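Local coordinates for geranyltranstransferase (IspA) (Helicobacter pylori, PDB 3LLW), which probably acts as a magnesium-dependent prenyltransferase that condenses isoprenoid diphosphates into longer prenyl chains, at residues M222-Q227 against Q269-E274; K213-F218 against E291-L296. All coordinates share one frame; numbering follows the deposited sequence.

Contact 1 of 2, residues M222-Q227 against Q269-E274; sequences MGLCFQ and QTLKTE
On the helix turn that offers L271 and K272 to C225, the carbonyl O of Q269 accepts two donors from one residue. The backbone N of T273 binds Q269 O at 3.2 Å, and T273 OG1 reaches the same Q269 O at 3.1 Å. The hydroxyl comes from the other face of the carbonyl plane, tilted from it, with a C=O...donor angle of 153°, which ties the threonine side chain back onto its own helix. No hydrogen bond crosses to 222-227, and between the two segments the contact is apolar. They run roughly antiparallel, at 149°, with axes approaching to 9.8 Å, as neighbours in the mainly helical fold of the trans-prenyltransferases. Their backbones come nearest at C225 and L271, whose CA atoms are 6.2 Å apart. The thiol of C225, with SG anti to the backbone N (chi1 -164°), projects toward the other helix. Its SG rests 4.1 Å from CB of L271 and 3.9 Å from the backbone N of K272. K272 starts out pointing away, yet its bent chain brings CD alongside the sulfur, 4.2 Å from C225 SG. Next to C225, the side chains of L224 and L271 cross at about a right angle, with CG of L224 4.1 Å from CD1 of L271. F301 of helix 287-301 touches both C225 and K272, and just beside the contact a salt bridge from E274 to K221 also joins helices 261-279 and 209-236. M222 and F226 touch helices 178-204, 51-63 and 287-301.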
loop_
_atom_site.group_PDB
_atom_site.type_symbol
_atom_site.label_atom_id
_atom_site.label_comp_id
_atom_site.label_asym_id
_atom_site.label_seq_id
_atom_site.Cartn_x
_atom_site.Cartn_y
_atom_site.Cartn_z
ATOM N N MET A 222 -9.359 22.640 7.630
ATOM C CA MET A 222 -8.063 23.003 8.167
ATOM C C MET A 222 -6.905 22.670 7.207
ATOM O O MET A 222 -5.903 23.386 7.165
ATOM C CB MET A 222 -7.866 22.316 9.505
ATOM C CG MET A 222 -6.544 22.606 10.138
ATOM S SD MET A 222 -5.736 21.038 10.424
ATOM C CE MET A 222 -6.883 20.364 11.628
ATOM N N GLY A 223 -7.056 21.586 6.444
ATOM C CA GLY A 223 -6.070 21.175 5.462
ATOM C C GLY A 223 -5.982 22.147 4.310
ATOM O O GLY A 223 -4.896 22.395 3.782
ATOM N N LEU A 224 -7.133 22.689 3.916
ATOM C CA LEU A 224 -7.179 23.778 2.946
ATOM C C LEU A 224 -6.441 24.988 3.501
ATOM O O LEU A 224 -5.556 25.551 2.839
ATOM C CB LEU A 224 -8.621 24.149 2.602
ATOM C CG LEU A 224 -8.842 25.294 1.603
ATOM C CD1 LEU A 224 -8.203 24.989 0.238
ATOM C CD2 LEU A 224 -10.336 25.597 1.452
ATOM N N CYS A 225 -6.801 25.368 4.722
ATOM C CA CYS A 225 -6.135 26.452 5.431
ATOM C C CYS A 225 -4.613 26.222 5.534
ATOM O O CYS A 225 -3.817 27.095 5.160
ATOM C CB CYS A 225 -6.750 26.599 6.816
ATOM S SG CYS A 225 -6.334 28.140 7.573
ATOM N N PHE A 226 -4.233 25.033 6.008
ATOM C CA PHE A 226 -2.848 24.565 6.019
ATOM C C PHE A 226 -2.159 24.780 4.661
ATOM O O PHE A 226 -1.035 25.239 4.618
ATOM C CB PHE A 226 -2.785 23.086 6.455
ATOM C CG PHE A 226 -1.413 22.459 6.337
ATOM C CD1 PHE A 226 -1.069 21.702 5.225
ATOM C CD2 PHE A 226 -0.472 22.615 7.348
ATOM C CE1 PHE A 226 0.199 21.132 5.108
ATOM C CE2 PHE A 226 0.800 22.040 7.246
ATOM C CZ PHE A 226 1.134 21.300 6.123
ATOM N N GLN A 227 -2.854 24.472 3.566
ATOM C CA GLN A 227 -2.289 24.573 2.220
ATOM C C GLN A 227 -2.156 26.005 1.694
ATOM O O GLN A 227 -1.137 26.355 1.068
ATOM C CB GLN A 227 -3.106 23.715 1.250
ATOM C CG GLN A 227 -2.478 23.525 -0.117
ATOM C CD GLN A 227 -1.028 23.059 -0.070
ATOM O OE1 GLN A 227 -0.702 22.034 0.534
ATOM N NE2 GLN A 227 -0.152 23.812 -0.724
ATOM N N GLN A 269 -6.544 34.485 6.370
ATOM C CA GLN A 269 -7.113 35.126 7.564
ATOM C C GLN A 269 -8.598 34.838 7.793
ATOM O O GLN A 269 -8.998 34.571 8.923
ATOM C CB GLN A 269 -6.873 36.646 7.574
ATOM C CG GLN A 269 -5.414 37.131 7.354
ATOM C CD GLN A 269 -4.346 36.338 8.116
ATOM O OE1 GLN A 269 -4.474 36.076 9.320
ATOM N NE2 GLN A 269 -3.273 35.973 7.412
ATOM N N THR A 270 -9.416 34.875 6.743
ATOM C CA THR A 270 -10.842 34.566 6.932
ATOM C C THR A 270 -11.090 33.074 7.180
ATOM O O THR A 270 -11.975 32.717 7.959
ATOM C CB THR A 270 -11.771 35.125 5.806
ATOM O OG1 THR A 270 -11.570 34.401 4.585
ATOM C CG2 THR A 270 -11.530 36.616 5.575
ATOM N N LEU A 271 -10.300 32.210 6.539
ATOM C CA LEU A 271 -10.368 30.764 6.811
ATOM C C LEU A 271 -9.935 30.424 8.230
ATOM O O LEU A 271 -10.625 29.654 8.920
ATOM C CB LEU A 271 -9.528 29.962 5.817
ATOM C CG LEU A 271 -10.192 29.430 4.553
ATOM C CD1 LEU A 271 -9.138 28.716 3.750
ATOM C CD2 LEU A 271 -11.370 28.496 4.861
ATOM N N LYS A 272 -8.804 31.009 8.648
ATOM C CA LYS A 272 -8.276 30.932 10.022
ATOM C C LYS A 272 -9.391 31.120 11.023
ATOM O O LYS A 272 -9.616 30.273 11.889
ATOM C CB LYS A 272 -7.291 32.070 10.256
ATOM C CG LYS A 272 -5.904 31.683 10.710
ATOM C CD LYS A 272 -4.961 31.583 9.518
ATOM C CE LYS A 272 -3.560 32.098 9.843
ATOM N NZ LYS A 272 -3.440 33.580 9.768
ATOM N N THR A 273 -10.081 32.251 10.866
ATOM C CA THR A 273 -11.161 32.697 11.732
ATOM C C THR A 273 -12.254 31.651 11.735
ATOM O O THR A 273 -12.655 31.188 12.792
ATOM C CB THR A 273 -11.724 34.074 11.254
ATOM O OG1 THR A 273 -10.738 35.091 11.466
ATOM C CG2 THR A 273 -13.012 34.446 11.993
ATOM N N GLU A 274 -12.684 31.271 10.533
ATOM C CA GLU A 274 -13.736 30.293 10.314
ATOM C C GLU A 274 -13.420 28.945 10.971
ATOM O O GLU A 274 -14.288 28.337 11.610
ATOM C CB GLU A 274 -13.914 30.118 8.810
ATOM C CG GLU A 274 -15.240 29.547 8.385
ATOM C CD GLU A 274 -15.328 29.372 6.887
ATOM O OE1 GLU A 274 -14.467 29.920 6.161
ATOM O OE2 GLU A 274 -16.261 28.681 6.430
#

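Contact 2 of 2, residues K213-F218 against E291-L296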
loop_
_atom_site.group_PDB
_atom_site.type_symbol
_atom_site.label_atom_id
_atom_site.label_comp_id
_atom_site.label_asym_id
_atom_site.label_seq_id
_atom_site.Cartn_x
_atom_site.Cartn_y
_atom_site.Cartn_z
ATOM N N LYS A 213 -18.266 12.923 11.951
ATOM C CA LYS A 213 -18.658 13.802 10.854
ATOM C C LYS A 213 -18.012 15.167 11.004
ATOM O O LYS A 213 -17.500 15.749 10.026
ATOM C CB LYS A 213 -20.179 13.941 10.792
ATOM C CG LYS A 213 -20.881 12.861 9.978
ATOM C CD LYS A 213 -22.316 13.291 9.655
ATOM C CE LYS A 213 -22.742 12.877 8.240
ATOM N NZ LYS A 213 -22.905 11.399 8.074
ATOM N N TRP A 214 -18.022 15.654 12.245
ATOM C CA TRP A 214 -17.422 16.929 12.586
ATOM C C TRP A 214 -15.910 16.950 12.325
ATOM O O TRP A 214 -15.421 17.887 11.696
ATOM C CB TRP A 214 -17.725 17.299 14.044
ATOM C CG TRP A 214 -17.334 18.705 14.368
ATOM C CD1 TRP A 214 -18.120 19.811 14.281
ATOM C CD2 TRP A 214 -16.044 19.159 14.793
ATOM N NE1 TRP A 214 -17.408 20.926 14.641
ATOM C CE2 TRP A 214 -16.127 20.556 14.952
ATOM C CE3 TRP A 214 -14.821 18.519 15.048
ATOM C CZ2 TRP A 214 -15.042 21.325 15.360
ATOM C CZ3 TRP A 214 -13.743 19.280 15.449
ATOM C CH2 TRP A 214 -13.860 20.671 15.606
ATOM N N LEU A 215 -15.179 15.945 12.813
ATOM C CA LEU A 215 -13.712 15.901 12.626
ATOM C C LEU A 215 -13.334 15.776 11.157
ATOM O O LEU A 215 -12.387 16.432 10.694
ATOM C CB LEU A 215 -13.054 14.769 13.421
ATOM C CG LEU A 215 -12.765 14.952 14.909
ATOM C CD1 LEU A 215 -12.282 13.645 15.469
ATOM C CD2 LEU A 215 -11.758 16.060 15.182
ATOM N N GLN A 216 -14.086 14.937 10.444
ATOM C CA GLN A 216 -13.933 14.751 9.014
ATOM C C GLN A 216 -13.966 16.080 8.280
ATOM O O GLN A 216 -13.015 16.414 7.571
ATOM C CB GLN A 216 -14.995 13.795 8.476
ATOM C CG GLN A 216 -14.766 13.358 7.036
ATOM C CD GLN A 216 -15.312 11.972 6.744
ATOM O OE1 GLN A 216 -14.635 11.156 6.122
ATOM N NE2 GLN A 216 -16.537 11.693 7.197
ATOM N N ALA A 217 -15.028 16.848 8.496
ATOM C CA ALA A 217 -15.190 18.155 7.875
ATOM C C ALA A 217 -14.162 19.177 8.359
ATOM O O ALA A 217 -13.677 19.996 7.565
ATOM C CB ALA A 217 -16.590 18.670 8.101
ATOM N N PHE A 218 -13.830 19.121 9.647
ATOM C CA PHE A 218 -12.904 20.071 10.243
ATOM C C PHE A 218 -11.529 19.958 9.596
ATOM O O PHE A 218 -10.932 20.974 9.215
ATOM C CB PHE A 218 -12.792 19.855 11.749
ATOM C CG PHE A 218 -11.820 20.781 12.424
ATOM C CD1 PHE A 218 -12.073 22.150 12.489
ATOM C CD2 PHE A 218 -10.656 20.285 13.005
ATOM C CE1 PHE A 218 -11.171 23.016 13.117
ATOM C CE2 PHE A 218 -9.757 21.139 13.639
ATOM C CZ PHE A 218 -10.019 22.509 13.697
ATOM N N GLU A 291 -9.009 21.808 23.385
ATOM C CA GLU A 291 -7.795 22.400 23.921
ATOM C C GLU A 291 -6.560 21.952 23.141
ATOM O O GLU A 291 -5.722 22.782 22.777
ATOM C CB GLU A 291 -7.658 22.053 25.401
ATOM C CG GLU A 291 -6.563 22.801 26.134
ATOM C CD GLU A 291 -6.632 22.624 27.650
ATOM O OE1 GLU A 291 -6.689 21.462 28.132
ATOM O OE2 GLU A 291 -6.625 23.656 28.359
ATOM N N ASN A 292 -6.461 20.645 22.883
ATOM C CA ASN A 292 -5.360 20.083 22.095
ATOM C C ASN A 292 -5.348 20.588 20.649
ATOM O O ASN A 292 -4.304 20.999 20.138
ATOM C CB ASN A 292 -5.391 18.548 22.126
ATOM C CG ASN A 292 -5.022 17.979 23.485
ATOM O OD1 ASN A 292 -4.776 18.720 24.432
ATOM N ND2 ASN A 292 -4.985 16.652 23.585
ATOM N N LEU A 293 -6.513 20.565 20.005
ATOM C CA LEU A 293 -6.634 21.056 18.642
ATOM C C LEU A 293 -6.331 22.545 18.525
ATOM O O LEU A 293 -5.561 22.948 17.656
ATOM C CB LEU A 293 -8.002 20.711 18.046
ATOM C CG LEU A 293 -8.238 19.218 17.756
ATOM C CD1 LEU A 293 -9.621 18.997 17.189
ATOM C CD2 LEU A 293 -7.179 18.665 16.818
ATOM N N ASN A 294 -6.903 23.339 19.431
ATOM C CA ASN A 294 -6.669 24.782 19.489
ATOM C C ASN A 294 -5.185 25.115 19.597
ATOM O O ASN A 294 -4.696 25.988 18.869
ATOM C CB ASN A 294 -7.460 25.392 20.653
ATOM C CG ASN A 294 -7.352 26.901 20.729
ATOM O OD1 ASN A 294 -6.742 27.427 21.654
ATOM N ND2 ASN A 294 -7.963 27.603 19.776
ATOM N N ALA A 295 -4.480 24.389 20.468
ATOM C CA ALA A 295 -3.058 24.629 20.710
ATOM C C ALA A 295 -2.219 24.335 19.480
ATOM O O ALA A 295 -1.333 25.117 19.127
ATOM C CB ALA A 295 -2.574 23.805 21.866
ATOM N N LEU A 296 -2.522 23.211 18.831
ATOM C CA LEU A 296 -1.801 22.768 17.646
ATOM C C LEU A 296 -1.948 23.773 16.510
ATOM O O LEU A 296 -0.959 24.139 15.867
ATOM C CB LEU A 296 -2.313 21.399 17.198
ATOM C CG LEU A 296 -1.321 20.279 16.872
ATOM C CD1 LEU A 296 -2.046 19.190 16.090
ATOM C CD2 LEU A 296 -0.047 20.739 16.137
#
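Aliphatic contact comes first: CD2 of L215 and CD1 of L293 lie 4.1 Å apart, their side chains crossing obliquely. That same L293 methyl also carries the aliphatic-to-aromatic contacts. It sits 4.1 Å from CE2 of F218, in an oblique position relative to the ring, while the two side chains slide past each other in opposite directions. It also approaches W214, at the edge and near the indole plane, with CZ3 of W214 4.5 Å from CD1 of L293. One methyl group is therefore the shared target of three residues of helix 209-236. Segments 213-218 and 291-296 point the same way, 2° apart, but their axes come no closer than 14.3 Å. The pair is thus not a direct helix-helix packing but a meeting of long side chains across the helical bundle of the polyprenyl synthetase fold. L279 of helix 261-279 fits into the same place, touching W214, F218 and L293, while L197 of helix 178-204 and A58 of helix 51-63 also abut L293. F218 has CG anti to its backbone N (chi1 178°), which carries the ring out to L293 CD1. Among the flat groups of 213-218, W214 and F218 support each other: CB of F218 lies over one indole face, offset toward the rim, and CH2 of W214 lies similarly over a face of the F218 ring. L215 CD2 adds an in-plane contact at the indole edge. Polar bonds lie beside the apolar meeting: N292 ND2 binds the carbonyl O of A58, and E291 OE1 accepts a bond from N7.

In the fold
Both contacts draw on helix 209-236, at adjoining segments whose contact centres lie about 12 Å apart on the same side of the chain's centre. Contact 2 is the buried one, where leucine and aromatic groups meet over a wide axis separation among several other helices. Contact 1 is only partly buried: its two helices pack much closer, and C225 and L271 are its buried members, with L224 and the K272 chain partly exposed. Their partner helices, 261-279 and 287-301, follow each other in the chain, and contact 1 is nested inside the loop that contact 2 closes. Both lie away from the magnesium-binding aspartates, D94 and D100.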